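Polyphosphate kinase (Porphyromonas gingivalis, PDB 2O8R) probably catalyses the reversible transfer of the terminal phosphate of ATP onto a growing chain of inorganic polyphosphate. Local coordinates at residues I565-G571 and N584-L590; L575-M579 and R658-S662; M543-D548 and A616-K620; S19-R23 and L663-Y667. The protein carries 3 engineered substitutions. One frame throughout, in Å; residues are numbered along the deposited sequence.

Contact 1. Residues I565-G571 and N584-L590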
loop_
_atom_site.group_PDB
_atom_site.type_symbol
_atom_site.label_atom_id
_atom_site.label_comp_id
_atom_site.label_asym_id
_atom_site.label_seq_id
_atom_site.Cartn_x
_atom_site.Cartn_y
_atom_site.Cartn_z
ATOM N N ILE A 565 14.429 41.835 13.834
ATOM C CA ILE A 565 14.076 40.590 13.155
ATOM C C ILE A 565 13.328 39.568 14.037
ATOM O O ILE A 565 13.818 39.161 15.100
ATOM C CB ILE A 565 15.328 39.909 12.528
ATOM C CG1 ILE A 565 16.239 40.934 11.838
ATOM C CG2 ILE A 565 14.901 38.830 11.545
ATOM C CD1 ILE A 565 17.557 40.374 11.346
ATOM N N ASP A 566 12.144 39.158 13.579
ATOM C CA ASP A 566 11.458 37.998 14.137
ATOM C C ASP A 566 11.595 36.777 13.228
ATOM O O ASP A 566 11.115 36.778 12.091
ATOM C CB ASP A 566 9.982 38.299 14.342
ATOM C CG ASP A 566 9.667 38.743 15.742
ATOM O OD1 ASP A 566 10.068 38.058 16.706
ATOM O OD2 ASP A 566 8.997 39.782 15.881
ATOM N N LEU A 567 12.254 35.746 13.742
ATOM C CA LEU A 567 12.388 34.472 13.058
ATOM C C LEU A 567 11.467 33.467 13.701
ATOM O O LEU A 567 11.495 33.291 14.915
ATOM C CB LEU A 567 13.812 33.938 13.178
ATOM C CG LEU A 567 14.882 34.609 12.319
ATOM C CD1 LEU A 567 16.256 34.117 12.717
ATOM C CD2 LEU A 567 14.633 34.328 10.854
ATOM N N ILE A 568 10.648 32.808 12.889
ATOM C CA ILE A 568 9.857 31.669 13.341
ATOM C C ILE A 568 10.368 30.425 12.595
ATOM O O ILE A 568 10.000 30.165 11.441
ATOM C CB ILE A 568 8.352 31.915 13.129
ATOM C CG1 ILE A 568 7.916 33.210 13.824
ATOM C CG2 ILE A 568 7.536 30.760 13.655
ATOM C CD1 ILE A 568 6.451 33.570 13.616
ATOM N N VAL A 569 11.263 29.692 13.253
ATOM C CA VAL A 569 11.928 28.521 12.665
ATOM C C VAL A 569 11.743 27.276 13.519
ATOM O O VAL A 569 12.203 27.246 14.658
ATOM C CB VAL A 569 13.429 28.753 12.519
ATOM C CG1 VAL A 569 14.111 27.497 11.984
ATOM C CG2 VAL A 569 13.672 29.909 11.593
ATOM N N ARG A 570 11.082 26.247 12.989
ATOM C CA ARG A 570 10.792 25.085 13.829
ATOM C C ARG A 570 11.942 24.096 13.911
ATOM O O ARG A 570 12.196 23.522 14.968
ATOM C CB ARG A 570 9.465 24.399 13.474
ATOM C CG ARG A 570 9.370 23.884 12.086
ATOM C CD ARG A 570 8.378 22.746 11.958
ATOM N NE ARG A 570 8.821 21.912 10.842
ATOM C CZ ARG A 570 9.187 20.641 10.944
ATOM N NH1 ARG A 570 9.097 20.007 12.106
ATOM N NH2 ARG A 570 9.612 19.995 9.873
ATOM N N GLY A 571 12.655 23.913 12.809
ATOM C CA GLY A 571 13.723 22.913 12.775
ATOM C C GLY A 571 15.093 23.478 13.065
ATOM O O GLY A 571 15.322 24.107 14.100
ATOM N N ASN A 584 19.198 42.492 17.913
ATOM C CA ASN A 584 17.859 42.856 17.454
ATOM C C ASN A 584 17.044 41.716 16.859
ATOM O O ASN A 584 16.035 41.962 16.194
ATOM C CB ASN A 584 17.953 43.981 16.438
ATOM C CG ASN A 584 18.367 45.271 17.063
ATOM O OD1 ASN A 584 17.937 45.594 18.166
ATOM N ND2 ASN A 584 19.213 46.025 16.372
ATOM N N ILE A 585 17.479 40.478 17.095
ATOM C CA ILE A 585 16.780 39.308 16.578
ATOM C C ILE A 585 16.078 38.518 17.682
ATOM O O ILE A 585 16.665 38.258 18.732
ATOM C CB ILE A 585 17.732 38.386 15.783
ATOM C CG1 ILE A 585 18.603 39.224 14.839
ATOM C CG2 ILE A 585 16.932 37.335 14.993
ATOM C CD1 ILE A 585 19.492 38.438 13.909
ATOM N N ARG A 586 14.816 38.162 17.442
ATOM C CA ARG A 586 14.083 37.210 18.296
ATOM C C ARG A 586 13.805 35.929 17.521
ATOM O O ARG A 586 13.319 35.965 16.394
ATOM C CB ARG A 586 12.761 37.797 18.800
ATOM C CG ARG A 586 12.916 38.843 19.876
ATOM C CD ARG A 586 11.657 39.047 20.702
ATOM N NE ARG A 586 10.408 39.075 19.930
ATOM C CZ ARG A 586 9.986 40.077 19.150
ATOM N NH1 ARG A 586 10.719 41.177 18.958
ATOM N NH2 ARG A 586 8.813 39.960 18.538
ATOM N N VAL A 587 14.116 34.795 18.134
ATOM C CA VAL A 587 13.951 33.504 17.487
ATOM C C VAL A 587 12.872 32.676 18.174
ATOM O O VAL A 587 12.989 32.293 19.349
ATOM C CB VAL A 587 15.266 32.724 17.468
ATOM C CG1 VAL A 587 15.049 31.328 16.911
ATOM C CG2 VAL A 587 16.299 33.471 16.648
ATOM N N THR A 588 11.819 32.398 17.422
ATOM C CA THR A 588 10.720 31.606 17.928
ATOM C C THR A 588 10.638 30.274 17.201
ATOM O O THR A 588 10.594 30.223 15.973
ATOM C CB THR A 588 9.401 32.364 17.796
ATOM O OG1 THR A 588 9.507 33.594 18.524
ATOM C CG2 THR A 588 8.237 31.540 18.337
ATOM N N ARG A 589 10.656 29.199 17.973
ATOM C CA ARG A 589 10.313 27.896 17.456
ATOM C C ARG A 589 8.899 27.540 17.902
ATOM O O ARG A 589 8.612 27.451 19.098
ATOM C CB ARG A 589 11.288 26.861 17.963
ATOM C CG ARG A 589 10.835 25.443 17.787
ATOM C CD ARG A 589 11.867 24.527 18.391
ATOM N NE ARG A 589 13.035 24.478 17.532
ATOM C CZ ARG A 589 14.271 24.256 17.952
ATOM N NH1 ARG A 589 14.514 24.065 19.239
ATOM N NH2 ARG A 589 15.265 24.231 17.075
ATOM N N LEU A 590 8.018 27.360 16.924
ATOM C CA LEU A 590 6.666 26.910 17.190
ATOM C C LEU A 590 6.511 25.458 16.768
ATOM O O LEU A 590 6.637 25.135 15.586
ATOM C CB LEU A 590 5.650 27.786 16.453
ATOM C CG LEU A 590 4.195 27.382 16.698
ATOM C CD1 LEU A 590 3.855 27.467 18.183
ATOM C CD2 LEU A 590 3.241 28.230 15.850
HETATM O O HOH W 1 10.595 35.369 16.956
#
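Ile565 starts a parallel strand pairing: its N-H goes to Asn584 O, and Arg586 N meets Ile565 O in a nearly straight bond of 2.7 Å. Its side chain lies alongside that of Ile585, the two CD1 methyls 3.7 Å apart. Asp566, on the other face, forms a 2.7 Å salt bridge from OD2 to Arg586 NH2, yet the two flat groups stand almost perpendicular, at 83°. A bend at chi3 (-42°) turns the guanidinium so that Asp566 OD1 lies over its face, while OD2 also accepts a hydrogen bond from Tyr538 OH. Leu567 returns to the apolar face, its CD1 4.0 Å from both Ile585 CG2 and Val587 CG2. A water lies within hydrogen-bonding distance of Asp566 OD1, Leu567 O and Thr588 OG1 but may not serve all at once; Lys668 also bonds Thr588 OG1. Val569 N donates to Thr588 O, closing the regular pairing. Beyond it, Arg589 NE meets Arg570 O at 2.9 Å from above the carbonyl plane, and NH2 meets Gly571 O at 3.0 Å within the guanidinium plane; NH1 bonds Asn665 OD1 and Ser19 OG. Arg570, predicted to bind ATP like His597 and Tyr474, has its side chain about 5 Å from the former's and 6 Å from the latter's. Strand 564-569 is an inner strand of a mixed sheet, hydrogen-bonded also to strand 538-543, with helix 636-651 on the face carrying Asp566 and Ile568.

Contact 2. Residues L575-M579 and R658-S662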
loop_
_atom_site.group_PDB
_atom_site.type_symbol
_atom_site.label_atom_id
_atom_site.label_comp_id
_atom_site.label_asym_id
_atom_site.label_seq_id
_atom_site.Cartn_x
_atom_site.Cartn_y
_atom_site.Cartn_z
ATOM N N LEU A 575 21.638 30.382 13.342
ATOM C CA LEU A 575 21.791 31.728 13.845
ATOM C C LEU A 575 21.658 31.640 15.352
ATOM O O LEU A 575 20.723 31.036 15.851
ATOM C CB LEU A 575 20.716 32.634 13.261
ATOM C CG LEU A 575 20.758 34.121 13.594
ATOM C CD1 LEU A 575 20.286 34.929 12.402
ATOM C CD2 LEU A 575 19.912 34.432 14.817
ATOM N N VAL A 576 22.607 32.227 16.071
ATOM C CA VAL A 576 22.594 32.174 17.524
ATOM C C VAL A 576 22.074 33.461 18.147
ATOM O O VAL A 576 22.637 34.539 17.944
ATOM C CB VAL A 576 23.949 31.647 18.113
ATOM C CG1 VAL A 576 25.094 31.951 17.202
ATOM C CG2 VAL A 576 24.189 32.111 19.548
ATOM N N PRO A 577 20.963 33.348 18.887
ATOM C CA PRO A 577 20.275 34.511 19.427
ATOM C C PRO A 577 20.925 35.004 20.710
ATOM O O PRO A 577 21.816 34.336 21.248
ATOM C CB PRO A 577 18.880 33.972 19.720
ATOM C CG PRO A 577 19.103 32.544 20.062
ATOM C CD PRO A 577 20.298 32.086 19.267
ATOM N N ASP A 578 20.467 36.164 21.180
ATOM C CA ASP A 578 20.914 36.760 22.437
ATOM C C ASP A 578 22.413 37.010 22.432
ATOM O O ASP A 578 23.114 36.702 23.391
ATOM C CB ASP A 578 20.533 35.879 23.628
ATOM C CG ASP A 578 19.056 35.552 23.671
ATOM O OD1 ASP A 578 18.250 36.321 23.100
ATOM O OD2 ASP A 578 18.707 34.520 24.290
HETATM N N MSE A 579 22.893 37.570 21.334
HETATM C CA MSE A 579 24.295 37.878 21.168
HETATM C C MSE A 579 24.375 39.307 20.697
HETATM O O MSE A 579 23.389 39.831 20.194
HETATM C CB MSE A 579 24.890 36.972 20.107
HETATM C CG MSE A 579 24.745 35.513 20.414
HETATM SE SE MSE A 579 26.166 34.788 21.528
HETATM C CE MSE A 579 25.560 35.195 23.340
ATOM N N ARG A 658 11.006 30.202 22.814
ATOM C CA ARG A 658 12.076 31.062 22.372
ATOM C C ARG A 658 13.335 30.259 22.581
ATOM O O ARG A 658 13.402 29.415 23.474
ATOM C CB ARG A 658 12.096 32.402 23.118
ATOM C CG ARG A 658 12.575 32.320 24.537
ATOM C CD ARG A 658 12.600 33.683 25.215
ATOM N NE ARG A 658 12.676 33.510 26.667
ATOM C CZ ARG A 658 13.816 33.398 27.349
ATOM N NH1 ARG A 658 14.991 33.477 26.719
ATOM N NH2 ARG A 658 13.779 33.224 28.664
ATOM N N ILE A 659 14.294 30.482 21.696
ATOM C CA ILE A 659 15.577 29.810 21.733
ATOM C C ILE A 659 16.593 30.728 22.399
ATOM O O ILE A 659 16.600 31.950 22.177
ATOM C CB ILE A 659 16.057 29.484 20.295
ATOM C CG1 ILE A 659 14.990 28.695 19.531
ATOM C CG2 ILE A 659 17.375 28.731 20.313
ATOM C CD1 ILE A 659 14.589 27.402 20.189
ATOM N N ASP A 660 17.453 30.155 23.225
ATOM C CA ASP A 660 18.562 30.937 23.739
ATOM C C ASP A 660 19.884 30.520 23.099
ATOM O O ASP A 660 19.920 29.638 22.232
ATOM C CB ASP A 660 18.616 30.876 25.263
ATOM C CG ASP A 660 18.782 29.466 25.792
ATOM O OD1 ASP A 660 19.623 28.693 25.278
ATOM O OD2 ASP A 660 18.073 29.140 26.758
ATOM N N SER A 661 20.963 31.157 23.541
ATOM C CA SER A 661 22.291 30.906 22.996
ATOM C C SER A 661 22.841 29.550 23.395
ATOM O O SER A 661 23.810 29.089 22.811
ATOM C CB SER A 661 23.263 32.019 23.391
ATOM O OG SER A 661 22.969 32.545 24.679
ATOM N N SER A 662 22.217 28.892 24.368
ATOM C CA SER A 662 22.615 27.530 24.716
ATOM C C SER A 662 21.716 26.471 24.067
ATOM O O SER A 662 21.662 25.323 24.526
ATOM C CB SER A 662 22.641 27.357 26.227
ATOM O OG SER A 662 23.434 28.363 26.825
#
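Pro577 lays its ring against the backbone of strand 657-659 where that strand runs out, with Pro577 CG 3.3 Å from Ile659 O. The same carbon faces Ile659 CG2 at 4.2 Å, making a small apolar patch that Val587 and Phe11 extend. No hydrogen bond crosses between 575-579 and 658-662, so the fit rests on shape. Ser661 illustrates this well: its CB is approached by Val576 CG2, by the carbonyl of Pro577 (CB to O 3.5 Å) and by the terminal methyl of selenomethionine Met579 (Ser661 CB to Met579 CE 3.9 Å). Bends at chi2 and chi3 curl the Met579 chain so that its methyl arrives at this serine. Between Pro577 and Met579, Asp578 has a positive phi (59°), and the chain turns there. The Asp578 side chain crosses that of Asp660 at a slant, OD2 lying 3.6 Å from Asp660 CA, while the two carboxylates stay apart. Arg658 NH1 stays 4.6 Å from Asp578 OD2, too far for a salt bridge, although the charges are opposite. Ser582 OG braces the loop from within, bonding to Val576 O and Met579 N. On the facing segment Asp660 OD1 accepts from Ser662 N at 2.8 Å, which makes an Asx turn; Asn664 N donates to the same oxygen. The turn lies in the loop of the antiparallel beta hairpin formed by strands 657-659 and 665-667.

Contact 3. Residues M543-D548 and A616-K620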
loop_
_atom_site.group_PDB
_atom_site.type_symbol
_atom_site.label_atom_id
_atom_site.label_comp_id
_atom_site.label_asym_id
_atom_site.label_seq_id
_atom_site.Cartn_x
_atom_site.Cartn_y
_atom_site.Cartn_z
HETATM N N MSE A 543 10.266 29.889 8.528
HETATM C CA MSE A 543 10.665 28.739 7.738
HETATM C C MSE A 543 10.972 27.492 8.573
HETATM O O MSE A 543 11.004 27.536 9.802
HETATM C CB MSE A 543 11.857 29.096 6.893
HETATM C CG MSE A 543 13.090 29.425 7.688
HETATM SE SE MSE A 543 14.241 30.586 6.637
HETATM C CE MSE A 543 13.226 30.601 4.945
ATOM N N ASN A 544 11.170 26.375 7.888
ATOM C CA ASN A 544 11.437 25.120 8.553
ATOM C C ASN A 544 12.882 25.105 8.999
ATOM O O ASN A 544 13.205 24.565 10.052
ATOM C CB ASN A 544 11.139 23.924 7.638
ATOM C CG ASN A 544 9.655 23.763 7.337
ATOM O OD1 ASN A 544 9.196 24.085 6.243
ATOM N ND2 ASN A 544 8.903 23.255 8.302
ATOM N N GLY A 545 13.748 25.731 8.211
ATOM C CA GLY A 545 15.172 25.722 8.513
ATOM C C GLY A 545 15.940 26.947 8.076
ATOM O O GLY A 545 15.694 27.495 7.004
ATOM N N LEU A 546 16.875 27.364 8.930
ATOM C CA LEU A 546 17.842 28.410 8.630
ATOM C C LEU A 546 19.255 27.927 8.974
ATOM O O LEU A 546 19.583 27.646 10.131
ATOM C CB LEU A 546 17.510 29.688 9.396
ATOM C CG LEU A 546 18.495 30.834 9.176
ATOM C CD1 LEU A 546 18.591 31.161 7.709
ATOM C CD2 LEU A 546 18.083 32.053 9.985
ATOM N N GLN A 547 20.097 27.839 7.957
ATOM C CA GLN A 547 21.380 27.198 8.124
ATOM C C GLN A 547 22.443 27.841 7.226
ATOM O O GLN A 547 23.638 27.713 7.492
ATOM C CB GLN A 547 21.210 25.697 7.834
ATOM C CG GLN A 547 22.417 24.813 8.065
ATOM C CD GLN A 547 23.265 24.644 6.826
ATOM O OE1 GLN A 547 22.898 25.093 5.738
ATOM N NE2 GLN A 547 24.411 23.994 6.983
ATOM N N ASP A 548 22.015 28.536 6.172
ATOM C CA ASP A 548 22.964 29.115 5.227
ATOM C C ASP A 548 23.812 30.227 5.819
ATOM O O ASP A 548 23.297 31.298 6.131
ATOM C CB ASP A 548 22.267 29.646 3.982
ATOM C CG ASP A 548 23.256 30.193 2.966
ATOM O OD1 ASP A 548 23.910 29.382 2.274
ATOM O OD2 ASP A 548 23.402 31.429 2.869
ATOM N N ALA A 616 11.171 27.280 -0.534
ATOM C CA ALA A 616 12.491 27.066 0.054
ATOM C C ALA A 616 12.611 27.515 1.504
ATOM O O ALA A 616 12.060 28.546 1.891
ATOM C CB ALA A 616 13.551 27.766 -0.781
ATOM N N ASP A 617 13.329 26.722 2.297
ATOM C CA ASP A 617 13.963 27.193 3.526
ATOM C C ASP A 617 15.303 27.763 3.106
ATOM O O ASP A 617 15.718 27.578 1.973
ATOM C CB ASP A 617 14.231 26.041 4.477
ATOM C CG ASP A 617 13.021 25.195 4.718
ATOM O OD1 ASP A 617 11.977 25.758 5.090
ATOM O OD2 ASP A 617 13.117 23.967 4.543
ATOM N N TRP A 618 15.999 28.438 4.007
ATOM C CA TRP A 618 17.308 28.971 3.665
ATOM C C TRP A 618 18.409 28.056 4.186
ATOM O O TRP A 618 19.089 28.354 5.179
ATOM C CB TRP A 618 17.478 30.387 4.197
ATOM C CG TRP A 618 16.534 31.381 3.618
ATOM C CD1 TRP A 618 15.774 31.241 2.492
ATOM C CD2 TRP A 618 16.276 32.702 4.116
ATOM N NE1 TRP A 618 15.041 32.383 2.275
ATOM C CE2 TRP A 618 15.333 33.295 3.257
ATOM C CE3 TRP A 618 16.744 33.433 5.209
ATOM C CZ2 TRP A 618 14.858 34.587 3.452
ATOM C CZ3 TRP A 618 16.268 34.719 5.403
ATOM C CH2 TRP A 618 15.333 35.280 4.532
HETATM N N MSE A 619 18.560 26.921 3.520
HETATM C CA MSE A 619 19.675 26.030 3.785
HETATM C C MSE A 619 20.772 26.373 2.791
HETATM O O MSE A 619 20.596 27.268 1.966
HETATM C CB MSE A 619 19.243 24.590 3.576
HETATM C CG MSE A 619 17.897 24.241 4.161
HETATM SE SE MSE A 619 17.819 24.224 6.107
HETATM C CE MSE A 619 16.372 22.914 6.323
ATOM N N LYS A 620 21.899 25.668 2.857
ATOM C CA LYS A 620 22.926 25.772 1.817
ATOM C C LYS A 620 22.393 25.165 0.519
ATOM O O LYS A 620 22.327 25.846 -0.501
ATOM C CB LYS A 620 24.193 25.044 2.249
ATOM C CG LYS A 620 25.348 25.111 1.261
ATOM C CD LYS A 620 26.453 26.033 1.762
ATOM C CE LYS A 620 27.794 25.296 1.859
ATOM N NZ LYS A 620 28.091 24.469 0.650
#
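Trp618 O is gripped by two successive backbone donors, Gln547 N at 3.0 Å and Asp548 N at 3.1 Å, which reach it from opposite faces of the carbonyl plane. Both belong to the turn of a beta-alpha-beta unit, between strand 538-543 and helix 549-560 in the PLD-type C-terminal region. Asp548 is the N-cap of that helix, its OD2 accepting from Val551 N; one of the two gripping N-H groups is thus that of the N-cap residue. In return Trp618 N donates to Gly545 O, giving a single bridge between Leu546 and Trp618. Gln547 OE1, brought round by a bend at chi2 (-92°), takes the N-H of Lys620 at 3.1 Å. Asn544 N bonds Asp617 OD1 at 3.0 Å from above the carboxylate plane; Arg599 forms a salt bridge with the same oxygen. The Asn544 side chain lies about 3 Å from those of Arg570 and His597, both predicted to bind ATP. Selenomethionine Met619 folds back over Gly545. The Trp618 indole has Leu546 CD1 at its edge. Over one face, Met543 selenium makes a Met-aromatic contact and Met543 CE a CH-pi contact, 3.5 Å from the centroid of the five-membered ring of Trp618 and 6° off the normal.

Contact 4. Residues S19-R23 and L663-Y667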
loop_
_atom_site.group_PDB
_atom_site.type_symbol
_atom_site.label_atom_id
_atom_site.label_comp_id
_atom_site.label_asym_id
_atom_site.label_seq_id
_atom_site.Cartn_x
_atom_site.Cartn_y
_atom_site.Cartn_z
ATOM N N SER A 19 18.274 19.899 19.223
ATOM C CA SER A 19 17.467 20.849 19.971
ATOM C C SER A 19 16.001 20.766 19.556
ATOM O O SER A 19 15.095 20.840 20.392
ATOM C CB SER A 19 18.002 22.263 19.732
ATOM O OG SER A 19 17.330 23.206 20.534
ATOM N N PHE A 20 15.785 20.614 18.252
ATOM C CA PHE A 20 14.451 20.475 17.686
ATOM C C PHE A 20 13.797 19.196 18.194
ATOM O O PHE A 20 12.638 19.209 18.611
ATOM C CB PHE A 20 14.533 20.519 16.157
ATOM C CG PHE A 20 13.423 19.807 15.455
ATOM C CD1 PHE A 20 12.127 20.313 15.477
ATOM C CD2 PHE A 20 13.681 18.640 14.735
ATOM C CE1 PHE A 20 11.095 19.659 14.819
ATOM C CE2 PHE A 20 12.660 17.971 14.071
ATOM C CZ PHE A 20 11.364 18.480 14.109
ATOM N N ASN A 21 14.540 18.099 18.200
ATOM C CA ASN A 21 13.952 16.855 18.658
ATOM C C ASN A 21 13.716 16.854 20.163
ATOM O O ASN A 21 12.792 16.196 20.638
ATOM C CB ASN A 21 14.724 15.627 18.182
ATOM C CG ASN A 21 13.807 14.549 17.622
ATOM O OD1 ASN A 21 12.728 14.836 17.092
ATOM N ND2 ASN A 21 14.230 13.301 17.737
ATOM N N GLU A 22 14.516 17.623 20.900
ATOM C CA GLU A 22 14.231 17.896 22.313
ATOM C C GLU A 22 12.843 18.540 22.487
ATOM O O GLU A 22 12.073 18.146 23.362
ATOM C CB GLU A 22 15.310 18.797 22.908
ATOM C CG GLU A 22 14.999 19.354 24.294
ATOM C CD GLU A 22 15.895 18.803 25.406
ATOM O OE1 GLU A 22 15.829 19.359 26.526
ATOM O OE2 GLU A 22 16.659 17.832 25.175
ATOM N N ARG A 23 12.517 19.515 21.641
ATOM C CA ARG A 23 11.216 20.169 21.699
ATOM C C ARG A 23 10.056 19.218 21.342
ATOM O O ARG A 23 8.933 19.376 21.840
ATOM C CB ARG A 23 11.214 21.401 20.804
ATOM C CG ARG A 23 9.866 22.077 20.665
ATOM C CD ARG A 23 9.381 22.628 21.990
ATOM N NE ARG A 23 8.047 23.198 21.857
ATOM C CZ ARG A 23 6.926 22.584 22.223
ATOM N NH1 ARG A 23 6.979 21.370 22.745
ATOM N NH2 ARG A 23 5.755 23.189 22.075
ATOM N N LEU A 663 21.033 26.867 22.994
ATOM C CA LEU A 663 20.104 26.000 22.235
ATOM C C LEU A 663 18.877 25.492 23.025
ATOM O O LEU A 663 18.274 24.470 22.670
ATOM C CB LEU A 663 20.850 24.839 21.542
ATOM C CG LEU A 663 21.518 25.140 20.189
ATOM C CD1 LEU A 663 22.285 23.942 19.696
ATOM C CD2 LEU A 663 20.521 25.573 19.119
ATOM N N ASN A 664 18.496 26.203 24.082
ATOM C CA ASN A 664 17.398 25.731 24.909
ATOM C C ASN A 664 16.050 26.184 24.427
ATOM O O ASN A 664 15.890 27.312 23.942
ATOM C CB ASN A 664 17.580 26.140 26.358
ATOM C CG ASN A 664 18.668 25.376 27.032
ATOM O OD1 ASN A 664 18.541 24.178 27.264
ATOM N ND2 ASN A 664 19.752 26.060 27.358
ATOM N N ASN A 665 15.084 25.284 24.573
ATOM C CA ASN A 665 13.706 25.556 24.230
ATOM C C ASN A 665 13.011 26.128 25.462
ATOM O O ASN A 665 12.763 25.421 26.447
ATOM C CB ASN A 665 13.034 24.277 23.757
ATOM C CG ASN A 665 13.541 23.809 22.395
ATOM O OD1 ASN A 665 13.300 24.461 21.378
ATOM N ND2 ASN A 665 14.213 22.650 22.366
ATOM N N ILE A 666 12.742 27.426 25.420
ATOM C CA ILE A 666 12.108 28.102 26.536
ATOM C C ILE A 666 10.678 28.513 26.161
ATOM O O ILE A 666 10.481 29.311 25.244
ATOM C CB ILE A 666 12.918 29.356 26.967
ATOM C CG1 ILE A 666 14.418 29.064 27.044
ATOM C CG2 ILE A 666 12.466 29.822 28.298
ATOM C CD1 ILE A 666 14.777 28.044 28.079
ATOM N N TYR A 667 9.696 27.948 26.866
ATOM C CA TYR A 667 8.278 28.269 26.659
ATOM C C TYR A 667 8.001 29.733 26.937
ATOM O O TYR A 667 8.370 30.263 27.988
ATOM C CB TYR A 667 7.360 27.453 27.582
ATOM C CG TYR A 667 7.042 26.042 27.166
ATOM C CD1 TYR A 667 6.157 25.773 26.119
ATOM C CD2 TYR A 667 7.596 24.967 27.852
ATOM C CE1 TYR A 667 5.860 24.459 25.749
ATOM C CE2 TYR A 667 7.308 23.650 27.487
ATOM C CZ TYR A 667 6.443 23.402 26.442
ATOM O OH TYR A 667 6.170 22.089 26.107
HETATM O O HOH W 2 15.732 22.185 25.788
#
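Asn665 turns its amide toward helix 13-29 so that ND2 points at Ser19 O, 2.8 Å away and within the plane of the amide. This docks a helix of the N-terminal domain against strand 665-667, the outermost strand of the C-terminal sheet within the chain. Ser19 O already accepts the helical bond from Arg23 N, and the two donors reach it from opposite faces of its plane. The other end of the amide, Asn665 OD1, is bonded by Arg589. Ser19 OG, anti to its own nitrogen (chi1 -174°), is directed off the helix and donates to Leu663 O at 2.7 Å. Arg23 lays its CB beside the Asn665 amide, then bends at chi2. Its guanidinium and the Tyr667 ring meet with planes 59° apart, and the side chains cross at about a right angle. Tyr667 CE1 and OH lie over one guanidinium face, OH being 3.5 Å from Arg23 NH1, while Arg23 NH2 is held by Glu27 and Lys655 O. Glu22 contributes through water: OE2 is engaged by Arg93 and Gln94, and a water donates to Glu22 OE1 at 2.9 Å, with a weak 3.4 Å bond from Asn665 N to the same water.

Read across the C-terminal sheet, contacts 1, 2 and 4 draw on neighbouring strands, 564-569, 585-589, 657-659 and 665-667, with a loop and a helix as the partners in contacts 2 and 4; the centres of contacts 1 and 2 are about 9 Å apart. Contact 3 sits at the end of the adjoining strand, 538-543, its centre about 12 Å from that of contact 1. Along the chain contact 4 spans all the others, and contact 3 encloses contact 1, whereas contact 2 alternates with both contacts 1 and 3. Arg589 ties contact 1 to contact 4. The N-terminal helix is thereby joined to the sheet whose strand 564-569 leads into the predicted ATP-binding Arg570, an example of distant sequence converging on one sheet.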